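Local atomic coordinates of uncharacterized protein Atu2773 (Agrobacterium tumefaciens, PDB entry 2QV5), a protein that is of unknown function but belongs to the divergent polysaccharide deacetylase family, so it may act on carbohydrate, as its better-known relatives do. Residues G99-L103 with R115-S119; R31-G37 with A213-A219; D188-E193 with F220-I224; D52-V57 with I227-R232; G40-S46 with G65-W71. All blocks are in the same frame, centred on the assembly; numbering follows the deposited sequence.

Contact 1: residues G99-L103 with R115-S119; sequences GPDTL and RLHRS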
# COMPACT_ATOMS: atom_id res chain seq x y z
N GLY A 99 -11.21 -12.82 -5.23
CA GLY A 99 -12.44 -12.31 -5.83
C GLY A 99 -12.44 -12.33 -7.35
O GLY A 99 -11.49 -12.84 -7.96
N PRO A 100 -13.50 -11.79 -7.98
CA PRO A 100 -13.65 -11.79 -9.44
C PRO A 100 -12.71 -10.82 -10.19
O PRO A 100 -12.40 -11.06 -11.36
CB PRO A 100 -15.11 -11.37 -9.64
CG PRO A 100 -15.44 -10.57 -8.43
CD PRO A 100 -14.65 -11.17 -7.30
N ASP A 101 -12.26 -9.76 -9.53
CA ASP A 101 -11.38 -8.78 -10.16
C ASP A 101 -9.88 -9.07 -9.97
O ASP A 101 -9.04 -8.20 -10.19
CB ASP A 101 -11.72 -7.36 -9.69
CG ASP A 101 -12.91 -6.76 -10.43
OD1 ASP A 101 -13.15 -7.15 -11.60
OD2 ASP A 101 -13.61 -5.90 -9.85
N THR A 102 -9.57 -10.31 -9.56
CA THR A 102 -8.19 -10.77 -9.37
C THR A 102 -7.47 -10.87 -10.71
O THR A 102 -7.98 -11.48 -11.65
CB THR A 102 -8.17 -12.15 -8.64
OG1 THR A 102 -9.01 -12.09 -7.49
CG2 THR A 102 -6.76 -12.51 -8.20
N LEU A 103 -6.30 -10.24 -10.80
CA LEU A 103 -5.51 -10.29 -12.04
C LEU A 103 -4.82 -11.65 -12.11
O LEU A 103 -4.28 -12.14 -11.11
CB LEU A 103 -4.51 -9.13 -12.11
CG LEU A 103 -5.02 -7.72 -12.52
CD1 LEU A 103 -6.08 -7.16 -11.61
CD2 LEU A 103 -3.86 -6.74 -12.56
N ARG A 115 -9.75 -5.43 -15.47
CA ARG A 115 -9.94 -5.80 -14.07
C ARG A 115 -9.34 -4.74 -13.15
O ARG A 115 -9.96 -4.38 -12.15
CB ARG A 115 -9.26 -7.13 -13.78
CG ARG A 115 -10.09 -8.33 -14.18
CD ARG A 115 -9.25 -9.58 -14.16
NE ARG A 115 -10.02 -10.73 -14.60
CZ ARG A 115 -9.49 -11.81 -15.16
NH1 ARG A 115 -10.27 -12.82 -15.54
NH2 ARG A 115 -8.18 -11.88 -15.36
N LEU A 116 -8.13 -4.31 -13.49
CA LEU A 116 -7.41 -3.24 -12.80
C LEU A 116 -8.22 -1.95 -12.76
O LEU A 116 -8.38 -1.34 -11.71
CB LEU A 116 -6.09 -2.97 -13.51
CG LEU A 116 -5.21 -1.83 -13.00
CD1 LEU A 116 -4.80 -2.13 -11.56
CD2 LEU A 116 -3.98 -1.61 -13.87
N HIS A 117 -8.74 -1.55 -13.92
CA HIS A 117 -9.54 -0.34 -14.06
C HIS A 117 -10.82 -0.37 -13.25
O HIS A 117 -11.25 0.66 -12.73
CB HIS A 117 -9.85 -0.09 -15.54
CG HIS A 117 -8.68 0.40 -16.33
ND1 HIS A 117 -8.78 0.73 -17.67
CD2 HIS A 117 -7.39 0.62 -15.98
CE1 HIS A 117 -7.60 1.13 -18.11
NE2 HIS A 117 -6.74 1.07 -17.11
N ARG A 118 -11.43 -1.55 -13.13
CA ARG A 118 -12.60 -1.69 -12.29
C ARG A 118 -12.28 -1.41 -10.81
O ARG A 118 -13.03 -0.72 -10.15
CB ARG A 118 -13.23 -3.08 -12.45
CG ARG A 118 -14.00 -3.22 -13.75
CD ARG A 118 -14.99 -4.37 -13.69
NE ARG A 118 -14.37 -5.70 -13.74
CZ ARG A 118 -13.89 -6.30 -14.83
NH1 ARG A 118 -13.91 -5.69 -16.01
NH2 ARG A 118 -13.37 -7.51 -14.74
N SER A 119 -11.15 -1.94 -10.33
CA SER A 119 -10.71 -1.66 -8.95
C SER A 119 -10.35 -0.19 -8.74
O SER A 119 -10.75 0.41 -7.73
CB SER A 119 -9.52 -2.53 -8.59
OG SER A 119 -9.91 -3.88 -8.41
O HOH W 1 -8.52 -5.57 -9.77
O HOH W 2 -12.38 -4.50 -7.86
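D101 and R115 bury the most surface here, followed by L103. D101 is the third residue of a type I turn from G99 to T102, which T102 braces with a bond from its OG1 to G99 O (2.6 Å). The D101 carboxylate forms a salt bridge with R118: NE donates to OD1 at 2.9 Å, and R118 NH2 adds a weak bond to OD1 at 3.2 Å. Two waters also tie the turn to the helix. One donates to D101 O and R115 O and accepts from S119 OG; the other donates to D101 OD2 and S119 OG. The contact folds the segment after strand 82-88, one of the β-to-α connections of the β/α barrel, back onto helix 109-120. R115 runs its aliphatic chain along this loop, with CD 3.4 Å from T102 O, which lies over one face of the guanidinium. The charged end itself pairs with D107. L103 packs on the buried side, its CD1 3.8 Å from R115 CB, and also reaches I86 and V147.

Contact 2: residues R31-G37 with A213-A219; sequences RVAIVVG and AIGVASA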
# COMPACT_ATOMS: atom_id res chain seq x y z
N ARG A 31 13.32 8.36 8.62
CA ARG A 31 11.89 8.41 8.29
C ARG A 31 11.34 7.00 8.17
O ARG A 31 12.05 6.09 7.76
CB ARG A 31 11.66 9.14 6.97
CG ARG A 31 12.00 10.62 6.97
CD ARG A 31 11.75 11.21 5.60
NE ARG A 31 12.67 10.67 4.59
CZ ARG A 31 12.52 10.82 3.27
NH1 ARG A 31 11.50 11.50 2.79
NH2 ARG A 31 13.39 10.27 2.44
N VAL A 32 10.07 6.84 8.53
CA VAL A 32 9.42 5.53 8.47
C VAL A 32 8.03 5.72 7.85
O VAL A 32 7.34 6.66 8.23
CB VAL A 32 9.28 4.91 9.91
CG1 VAL A 32 8.21 3.82 9.97
CG2 VAL A 32 10.62 4.34 10.41
N ALA A 33 7.64 4.87 6.90
CA ALA A 33 6.24 4.78 6.48
C ALA A 33 5.68 3.46 6.98
O ALA A 33 6.40 2.46 7.03
CB ALA A 33 6.08 4.88 4.96
N ILE A 34 4.42 3.47 7.40
CA ILE A 34 3.75 2.23 7.82
C ILE A 34 2.42 2.20 7.10
O ILE A 34 1.67 3.18 7.15
CB ILE A 34 3.50 2.15 9.36
CG1 ILE A 34 4.81 2.01 10.14
CG2 ILE A 34 2.56 0.96 9.70
CD1 ILE A 34 4.74 2.53 11.57
N VAL A 35 2.16 1.10 6.39
CA VAL A 35 0.88 0.88 5.75
C VAL A 35 0.06 -0.14 6.54
O VAL A 35 0.51 -1.26 6.81
CB VAL A 35 1.06 0.41 4.29
CG1 VAL A 35 -0.29 0.33 3.56
CG2 VAL A 35 2.01 1.31 3.55
N VAL A 36 -1.15 0.26 6.91
CA VAL A 36 -2.10 -0.69 7.47
C VAL A 36 -3.15 -0.92 6.39
O VAL A 36 -3.89 -0.01 6.02
CB VAL A 36 -2.73 -0.21 8.80
CG1 VAL A 36 -3.77 -1.23 9.30
CG2 VAL A 36 -1.65 -0.01 9.86
N GLY A 37 -3.19 -2.14 5.87
CA GLY A 37 -4.06 -2.46 4.76
C GLY A 37 -5.30 -3.23 5.16
O GLY A 37 -5.53 -3.50 6.34
N ALA A 213 12.62 3.45 5.90
CA ALA A 213 12.05 2.12 5.73
C ALA A 213 10.53 2.12 5.73
O ALA A 213 9.90 3.02 6.27
CB ALA A 213 12.57 1.16 6.81
N ILE A 214 9.95 1.07 5.14
CA ILE A 214 8.50 0.89 5.02
C ILE A 214 8.10 -0.42 5.70
O ILE A 214 8.67 -1.47 5.41
CB ILE A 214 8.05 0.84 3.54
CG1 ILE A 214 8.38 2.15 2.81
CG2 ILE A 214 6.53 0.52 3.45
CD1 ILE A 214 8.28 2.07 1.27
N GLY A 215 7.13 -0.33 6.62
CA GLY A 215 6.52 -1.51 7.22
C GLY A 215 5.09 -1.67 6.73
O GLY A 215 4.42 -0.67 6.43
N VAL A 216 4.63 -2.91 6.60
CA VAL A 216 3.26 -3.17 6.19
C VAL A 216 2.55 -4.05 7.24
O VAL A 216 3.19 -4.87 7.90
CB VAL A 216 3.15 -3.80 4.78
CG1 VAL A 216 3.53 -2.80 3.70
CG2 VAL A 216 4.00 -5.06 4.65
N ALA A 217 1.26 -3.81 7.41
CA ALA A 217 0.41 -4.60 8.30
C ALA A 217 -1.02 -4.62 7.74
O ALA A 217 -1.34 -3.88 6.81
CB ALA A 217 0.43 -4.03 9.69
N SER A 218 -1.85 -5.50 8.30
CA SER A 218 -3.28 -5.56 8.00
C SER A 218 -4.01 -4.97 9.18
O SER A 218 -3.42 -4.80 10.25
CB SER A 218 -3.72 -7.00 7.79
OG SER A 218 -3.15 -7.51 6.60
N ALA A 219 -5.29 -4.65 9.00
CA ALA A 219 -6.10 -4.02 10.05
C ALA A 219 -6.68 -5.02 11.08
O ALA A 219 -7.88 -5.05 11.33
CB ALA A 219 -7.22 -3.16 9.44
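Seven backbone hydrogen bonds zip R31-G37 to A213-A219 as neighbouring parallel strands. The shortest are A217 N to V35 O and G37 N to A217 O, both 2.7 Å. G215 N to A33 O and V35 N to G215 O follow at 2.9 Å. The last, A219 N to G37 O (2.9 Å), is weak because of its angle. CA-H...O contacts fill the spaces between, such as I34 CA to G215 O at 3.3 Å. The pair closes a seven-stranded parallel β/α barrel, first strand 30-39 against last strand 212-218, probably as in NodB-like deacetylases. Side chains alternate between two faces. On the inner one, A33 CB meets I214 CG1 at 4.2 Å and V35 CB meets V216 CG1 at 4.1 Å. On the outer one lie V32, I34, V36, A213 and A217, against helices 193-210 and 221-233. Main-chain bonds thus carry the strand pairing, while apolar side chains line both the helix-covered outer face and the inner face, where helix 244-247 packs.

Contact 3: residues D188-E193 with F220-I224; sequences DGEVTE and FDESI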
# COMPACT_ATOMS: atom_id res chain seq x y z
N ASP A 188 3.08 -7.87 11.01
CA ASP A 188 2.15 -8.78 11.67
C ASP A 188 1.94 -10.14 10.97
O ASP A 188 0.81 -10.60 10.84
CB ASP A 188 0.80 -8.08 11.88
CG ASP A 188 0.17 -7.59 10.57
OD1 ASP A 188 0.74 -7.84 9.48
OD2 ASP A 188 -0.91 -6.97 10.62
N GLY A 189 3.03 -10.77 10.53
CA GLY A 189 2.99 -12.16 10.09
C GLY A 189 2.56 -13.08 11.21
O GLY A 189 1.88 -14.07 10.98
N GLU A 190 2.97 -12.76 12.44
CA GLU A 190 2.34 -13.34 13.62
C GLU A 190 1.57 -12.25 14.35
O GLU A 190 2.14 -11.23 14.75
CB GLU A 190 3.37 -14.01 14.53
CG GLU A 190 2.76 -14.58 15.81
CD GLU A 190 3.68 -15.54 16.53
OE1 GLU A 190 4.89 -15.24 16.65
OE2 GLU A 190 3.19 -16.60 16.98
N VAL A 191 0.27 -12.47 14.52
CA VAL A 191 -0.63 -11.47 15.09
C VAL A 191 -0.69 -11.57 16.62
O VAL A 191 -1.71 -11.97 17.20
CB VAL A 191 -2.05 -11.53 14.46
CG1 VAL A 191 -2.81 -10.22 14.69
CG2 VAL A 191 -1.96 -11.81 12.96
N THR A 192 0.42 -11.21 17.27
CA THR A 192 0.47 -11.06 18.73
C THR A 192 1.22 -9.77 19.08
O THR A 192 2.09 -9.33 18.33
CB THR A 192 1.17 -12.26 19.43
OG1 THR A 192 2.49 -12.43 18.92
CG2 THR A 192 0.38 -13.56 19.27
N GLU A 193 0.87 -9.18 20.23
CA GLU A 193 1.52 -7.95 20.71
C GLU A 193 3.05 -8.05 20.73
O GLU A 193 3.73 -7.16 20.21
CB GLU A 193 0.98 -7.56 22.09
CG GLU A 193 1.47 -6.21 22.60
CD GLU A 193 1.46 -6.10 24.12
OE1 GLU A 193 1.53 -7.14 24.81
OE2 GLU A 193 1.39 -4.96 24.64
N PHE A 220 -5.80 -5.84 11.66
CA PHE A 220 -6.14 -6.70 12.79
C PHE A 220 -6.13 -5.82 14.02
O PHE A 220 -5.38 -4.83 14.06
CB PHE A 220 -5.11 -7.81 12.95
CG PHE A 220 -5.12 -8.84 11.86
CD1 PHE A 220 -6.23 -9.66 11.66
CD2 PHE A 220 -4.00 -9.02 11.04
CE1 PHE A 220 -6.24 -10.63 10.65
CE2 PHE A 220 -4.00 -9.97 10.03
CZ PHE A 220 -5.12 -10.78 9.83
N ASP A 221 -6.95 -6.16 15.02
CA ASP A 221 -7.04 -5.41 16.28
C ASP A 221 -5.69 -5.21 17.00
O ASP A 221 -5.40 -4.12 17.48
CB ASP A 221 -8.02 -6.08 17.25
CG ASP A 221 -9.47 -5.69 16.99
OD1 ASP A 221 -9.75 -5.04 15.96
OD2 ASP A 221 -10.33 -6.04 17.83
N GLU A 222 -4.88 -6.27 17.06
CA GLU A 222 -3.55 -6.17 17.69
C GLU A 222 -2.59 -5.27 16.90
O GLU A 222 -1.80 -4.53 17.48
CB GLU A 222 -2.92 -7.56 17.89
CG GLU A 222 -3.68 -8.46 18.88
CD GLU A 222 -3.35 -8.18 20.34
OE1 GLU A 222 -2.37 -7.46 20.62
OE2 GLU A 222 -4.07 -8.70 21.21
N SER A 223 -2.68 -5.33 15.57
CA SER A 223 -1.82 -4.50 14.72
C SER A 223 -2.13 -3.03 14.93
O SER A 223 -1.22 -2.23 15.09
CB SER A 223 -2.00 -4.85 13.25
OG SER A 223 -1.73 -6.22 13.05
N ILE A 224 -3.42 -2.68 14.89
CA ILE A 224 -3.87 -1.30 15.07
C ILE A 224 -3.37 -0.74 16.40
O ILE A 224 -2.76 0.34 16.43
CB ILE A 224 -5.42 -1.20 14.96
CG1 ILE A 224 -5.88 -1.47 13.53
CG2 ILE A 224 -5.90 0.18 15.40
CD1 ILE A 224 -7.34 -1.83 13.42
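Neither segment is a strand, and each runs into a helix. In D188-E193, V191 is the centre of an inverse gamma turn and T192 is the N-cap residue before helix 193-210. In F220-I224, F220 holds the N-cap position of helix 221-233, and I224 N bonds back to F220 O at 3.0 Å. The CA atoms come no nearer than 6.2 Å, between E193 and E222, so side chains bridge the gap. S223 OG donates to D188 OD2 at 2.7 Å. V191 points from the loop toward the start of helix 221-233: its CG1 is 3.8 Å from F220 CB, and its CG2 makes a CH-pi contact over the F220 ring face, 4.3 Å from the centroid. D188 OD2 approaches the ring edge, 3.7 Å from F220 CD2. The contact ties the loop after strand 180-186 to the helix following the neighbouring β/α-barrel strand, 212-218. D188 OD2 thus accepts two hydrogen bonds, one from S218 N at the strand end and one from S223 OG on the next helix.

Contact 4: residues D52-V57 with I227-R232; sequences DLPPEV and ISKWSR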
# COMPACT_ATOMS: atom_id res chain seq x y z
N ASP A 52 -8.21 4.95 15.68
CA ASP A 52 -7.00 4.77 16.48
C ASP A 52 -5.66 5.17 15.87
O ASP A 52 -4.76 5.61 16.60
CB ASP A 52 -6.90 3.32 16.99
CG ASP A 52 -7.99 2.96 17.98
OD1 ASP A 52 -8.74 3.85 18.43
OD2 ASP A 52 -8.09 1.76 18.31
N LEU A 53 -5.48 4.97 14.57
CA LEU A 53 -4.18 5.24 13.95
C LEU A 53 -4.01 6.75 13.75
O LEU A 53 -4.96 7.42 13.37
CB LEU A 53 -4.03 4.50 12.61
CG LEU A 53 -4.09 2.96 12.70
CD1 LEU A 53 -4.45 2.33 11.37
CD2 LEU A 53 -2.78 2.38 13.21
N PRO A 54 -2.81 7.29 14.05
CA PRO A 54 -2.53 8.68 13.71
C PRO A 54 -2.48 8.88 12.19
O PRO A 54 -2.19 7.91 11.46
CB PRO A 54 -1.16 8.92 14.36
CG PRO A 54 -0.54 7.58 14.42
CD PRO A 54 -1.67 6.65 14.73
N PRO A 55 -2.78 10.11 11.71
CA PRO A 55 -2.87 10.40 10.26
C PRO A 55 -1.60 10.14 9.44
O PRO A 55 -1.65 10.13 8.22
CB PRO A 55 -3.21 11.89 10.22
CG PRO A 55 -2.91 12.42 11.56
CD PRO A 55 -3.12 11.29 12.52
N GLU A 56 -0.48 9.96 10.13
CA GLU A 56 0.80 9.71 9.48
C GLU A 56 0.89 8.29 8.95
O GLU A 56 1.73 7.99 8.12
CB GLU A 56 1.95 9.97 10.46
CG GLU A 56 2.21 11.45 10.77
CD GLU A 56 1.35 11.99 11.92
OE1 GLU A 56 0.48 11.26 12.45
OE2 GLU A 56 1.55 13.17 12.29
N VAL A 57 0.03 7.41 9.46
CA VAL A 57 -0.04 6.03 9.01
C VAL A 57 -0.81 5.97 7.69
O VAL A 57 -1.94 6.46 7.58
CB VAL A 57 -0.69 5.12 10.09
CG1 VAL A 57 -0.85 3.67 9.60
CG2 VAL A 57 0.15 5.15 11.37
N ILE A 227 0.63 -0.49 16.44
CA ILE A 227 1.07 0.53 15.48
C ILE A 227 0.66 1.93 15.93
O ILE A 227 1.47 2.84 15.89
CB ILE A 227 0.61 0.21 14.04
CG1 ILE A 227 1.35 -1.04 13.53
CG2 ILE A 227 0.81 1.39 13.06
CD1 ILE A 227 0.79 -1.58 12.29
N SER A 228 -0.57 2.09 16.42
CA SER A 228 -1.00 3.39 16.96
C SER A 228 -0.05 3.90 18.04
O SER A 228 0.42 5.04 17.97
CB SER A 228 -2.41 3.34 17.52
OG SER A 228 -3.35 3.01 16.51
N LYS A 229 0.23 3.06 19.02
CA LYS A 229 1.10 3.41 20.15
C LYS A 229 2.54 3.73 19.72
O LYS A 229 3.10 4.76 20.11
CB LYS A 229 1.08 2.27 21.17
CG LYS A 229 1.93 2.49 22.40
CD LYS A 229 1.99 1.22 23.24
CE LYS A 229 2.78 1.40 24.52
NZ LYS A 229 4.06 2.13 24.30
N TRP A 230 3.14 2.84 18.92
CA TRP A 230 4.51 3.00 18.43
C TRP A 230 4.69 4.28 17.58
O TRP A 230 5.66 5.03 17.79
CB TRP A 230 4.94 1.76 17.64
CG TRP A 230 6.42 1.72 17.30
CD1 TRP A 230 7.41 1.17 18.05
CD2 TRP A 230 7.04 2.27 16.14
NE1 TRP A 230 8.63 1.34 17.42
CE2 TRP A 230 8.42 2.02 16.24
CE3 TRP A 230 6.57 2.96 15.01
CZ2 TRP A 230 9.34 2.42 15.26
CZ3 TRP A 230 7.48 3.37 14.04
CH2 TRP A 230 8.86 3.10 14.18
N SER A 231 3.76 4.54 16.64
CA SER A 231 3.86 5.70 15.76
C SER A 231 3.71 7.02 16.52
O SER A 231 4.34 8.02 16.16
CB SER A 231 2.87 5.62 14.59
OG SER A 231 1.56 5.33 15.04
N ARG A 232 2.90 7.01 17.58
CA ARG A 232 2.73 8.20 18.45
C ARG A 232 3.98 8.50 19.28
O ARG A 232 4.22 9.65 19.65
CB ARG A 232 1.52 8.04 19.36
CG ARG A 232 0.20 8.28 18.66
CD ARG A 232 -0.97 7.86 19.52
NE ARG A 232 -2.14 7.54 18.70
CZ ARG A 232 -2.99 8.45 18.22
NH1 ARG A 232 -2.83 9.74 18.48
NH2 ARG A 232 -4.02 8.05 17.48
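I227 opens this part of helix 221-233 and points toward the loop. Its CG2 packs against L53 CD2 at 3.7 Å and V57 CG2 at 4.2 Å. S228 lies at the closest backbone approach, with its CA 4.8 Å from that of L53. S228 OG is 3.0 Å from D52 O and 3.4 Å from L53 CD2, but its hydrogen-bond partner is I224 O, one turn earlier. S228 CA also touches P54 CD at 4.0 Å. K229 and W230 face elsewhere. S231 returns to the contact: its OG lies 3.1 Å from P54 CG and 3.9 Å from V57 CG2, while bonding to I227 O (2.6 Å) within the helix. R232 reaches back so that its NH2 donates to D52 O at 2.7 Å, and P54 CD lies over one face of the guanidinium. P54 opens a type I turn to V57, with V57 N bonded to P54 O at 3.0 Å. The loop joins helix 43-52 to the next barrel strand, 58-62, and helix 221-233 is an outer helix of the β/α barrel, packed over strand 30-39. Both I227 and V57 reach V36 of that strand, while W230 packs on helix 193-210.

Contact 5: residues G40-S46 with G65-W71; sequences GLSQTGS and GNSLQRW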
# COMPACT_ATOMS: atom_id res chain seq x y z
N GLY A 40 -12.01 -1.65 4.51
CA GLY A 40 -13.21 -2.01 3.77
C GLY A 40 -13.63 -3.47 3.93
O GLY A 40 -14.78 -3.81 3.67
N LEU A 41 -12.72 -4.33 4.36
CA LEU A 41 -13.04 -5.76 4.55
C LEU A 41 -13.89 -6.04 5.79
O LEU A 41 -14.87 -6.80 5.72
CB LEU A 41 -11.78 -6.63 4.56
CG LEU A 41 -10.93 -6.62 3.28
CD1 LEU A 41 -9.56 -7.28 3.51
CD2 LEU A 41 -11.66 -7.25 2.08
N SER A 42 -13.50 -5.47 6.93
CA SER A 42 -14.33 -5.51 8.14
C SER A 42 -14.79 -4.11 8.47
O SER A 42 -13.97 -3.20 8.59
CB SER A 42 -13.56 -6.07 9.33
OG SER A 42 -14.20 -5.72 10.55
N GLN A 43 -16.10 -3.94 8.64
CA GLN A 43 -16.63 -2.64 8.99
C GLN A 43 -16.20 -2.16 10.38
O GLN A 43 -15.85 -0.99 10.55
CB GLN A 43 -18.15 -2.59 8.81
CG GLN A 43 -18.59 -2.86 7.36
CD GLN A 43 -17.81 -2.04 6.33
OE1 GLN A 43 -17.84 -0.81 6.34
NE2 GLN A 43 -17.11 -2.73 5.42
N THR A 44 -16.22 -3.05 11.37
CA THR A 44 -15.78 -2.70 12.72
C THR A 44 -14.26 -2.54 12.78
O THR A 44 -13.75 -1.65 13.47
CB THR A 44 -16.27 -3.70 13.80
OG1 THR A 44 -16.04 -5.05 13.36
CG2 THR A 44 -17.76 -3.51 14.09
N GLY A 45 -13.55 -3.39 12.05
CA GLY A 45 -12.09 -3.26 11.92
C GLY A 45 -11.64 -1.97 11.23
O GLY A 45 -10.63 -1.37 11.63
N SER A 46 -12.38 -1.54 10.21
CA SER A 46 -12.07 -0.30 9.49
C SER A 46 -12.36 0.91 10.36
O SER A 46 -11.58 1.87 10.36
CB SER A 46 -12.86 -0.20 8.17
OG SER A 46 -12.44 -1.23 7.29
N GLY A 65 -13.53 -4.47 -0.89
CA GLY A 65 -14.15 -4.05 0.37
C GLY A 65 -15.51 -3.40 0.22
O GLY A 65 -15.98 -3.18 -0.90
N ASN A 66 -16.15 -3.09 1.34
CA ASN A 66 -17.47 -2.44 1.35
C ASN A 66 -17.39 -1.11 2.08
O ASN A 66 -16.47 -0.91 2.88
CB ASN A 66 -18.51 -3.36 2.03
CG ASN A 66 -18.63 -4.71 1.35
OD1 ASN A 66 -18.99 -4.79 0.17
ND2 ASN A 66 -18.35 -5.79 2.08
N SER A 67 -18.34 -0.20 1.80
CA SER A 67 -18.36 1.16 2.34
C SER A 67 -17.05 1.90 2.08
O SER A 67 -16.59 2.68 2.92
CB SER A 67 -18.71 1.17 3.83
OG SER A 67 -20.03 0.68 4.03
N LEU A 68 -16.45 1.63 0.92
CA LEU A 68 -15.16 2.20 0.56
C LEU A 68 -15.20 3.73 0.53
O LEU A 68 -14.30 4.37 1.04
CB LEU A 68 -14.64 1.65 -0.77
CG LEU A 68 -14.22 0.17 -0.73
CD1 LEU A 68 -13.80 -0.30 -2.10
CD2 LEU A 68 -13.11 -0.10 0.30
N GLN A 69 -16.28 4.28 -0.03
CA GLN A 69 -16.48 5.73 -0.03
C GLN A 69 -16.55 6.31 1.39
O GLN A 69 -15.98 7.38 1.65
CB GLN A 69 -17.75 6.08 -0.80
CG GLN A 69 -17.75 7.45 -1.42
CD GLN A 69 -19.00 7.72 -2.25
OE1 GLN A 69 -19.65 8.75 -2.09
NE2 GLN A 69 -19.33 6.79 -3.14
N ARG A 70 -17.24 5.62 2.30
CA ARG A 70 -17.30 6.05 3.71
C ARG A 70 -15.90 6.08 4.34
O ARG A 70 -15.50 7.09 4.93
CB ARG A 70 -18.21 5.15 4.56
CG ARG A 70 -18.25 5.59 6.01
CD ARG A 70 -18.61 4.49 7.00
NE ARG A 70 -18.73 5.07 8.33
CZ ARG A 70 -19.44 4.55 9.33
NH1 ARG A 70 -20.09 3.41 9.17
NH2 ARG A 70 -19.49 5.17 10.50
N TRP A 71 -15.17 4.97 4.22
CA TRP A 71 -13.85 4.88 4.86
C TRP A 71 -12.83 5.80 4.17
O TRP A 71 -11.95 6.35 4.83
CB TRP A 71 -13.38 3.41 4.99
CG TRP A 71 -14.37 2.59 5.80
CD1 TRP A 71 -15.02 1.46 5.40
CD2 TRP A 71 -14.86 2.88 7.12
NE1 TRP A 71 -15.87 1.03 6.38
CE2 TRP A 71 -15.79 1.88 7.45
CE3 TRP A 71 -14.59 3.89 8.06
CZ2 TRP A 71 -16.46 1.86 8.68
CZ3 TRP A 71 -15.26 3.87 9.28
CH2 TRP A 71 -16.19 2.86 9.57
O HOH W 3 -17.15 -5.51 4.42
O HOH W 4 -19.87 0.31 7.28
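Two loops, following the adjacent strands 30-39 and 58-62 of the β/α barrel and leading into helices, meet here. G40 N donates to S46 OG at 2.8 Å, and S46 OG in turn donates to S42 O at 2.8 Å. S42 caps helix 43-52: its OG accepts from G45 N at 2.8 Å. Across the contact, N66 N donates to G40 O at 2.8 Å. The CA atoms of G40 and G65 lie only 4.1 Å apart, and a side chain on G40 would clash with L68. Q43 NE2 donates to N66 O (3.2 Å) and to a water that also accepts from N66 ND2 and donates to L41 O. Q43 OE1 accepts from W71 NE1 at 2.7 Å and from a second water at 2.5 Å. The indole NH of W71 is thereby satisfied at the ring edge. Over the ring face, S46 CB makes a CH-pi contact, 3.6 Å from the centroid of the five-membered ring and 8° off its normal.

Contact 2 is the core of the set, a pair of sheet strands held by regular backbone bonds and apolar side chains. Contact 4 is also mostly buried but mixes a hydrophobic cluster with one arginine bond. Contacts 3 and 4 both use helix 221-233, and each touches contact 2: D188 reaches S218, and I227 and V57 pack on V36. Contacts 1, 3 and 5 are partly buried; 1 and 5 have bridging waters. A salt bridge holds contact 1, amide and indole bonds contact 5. Contact 1 touches none of the others; its nearest atoms are about 6 Å from contact 5, while its centre is about 30 Å from that of contact 4.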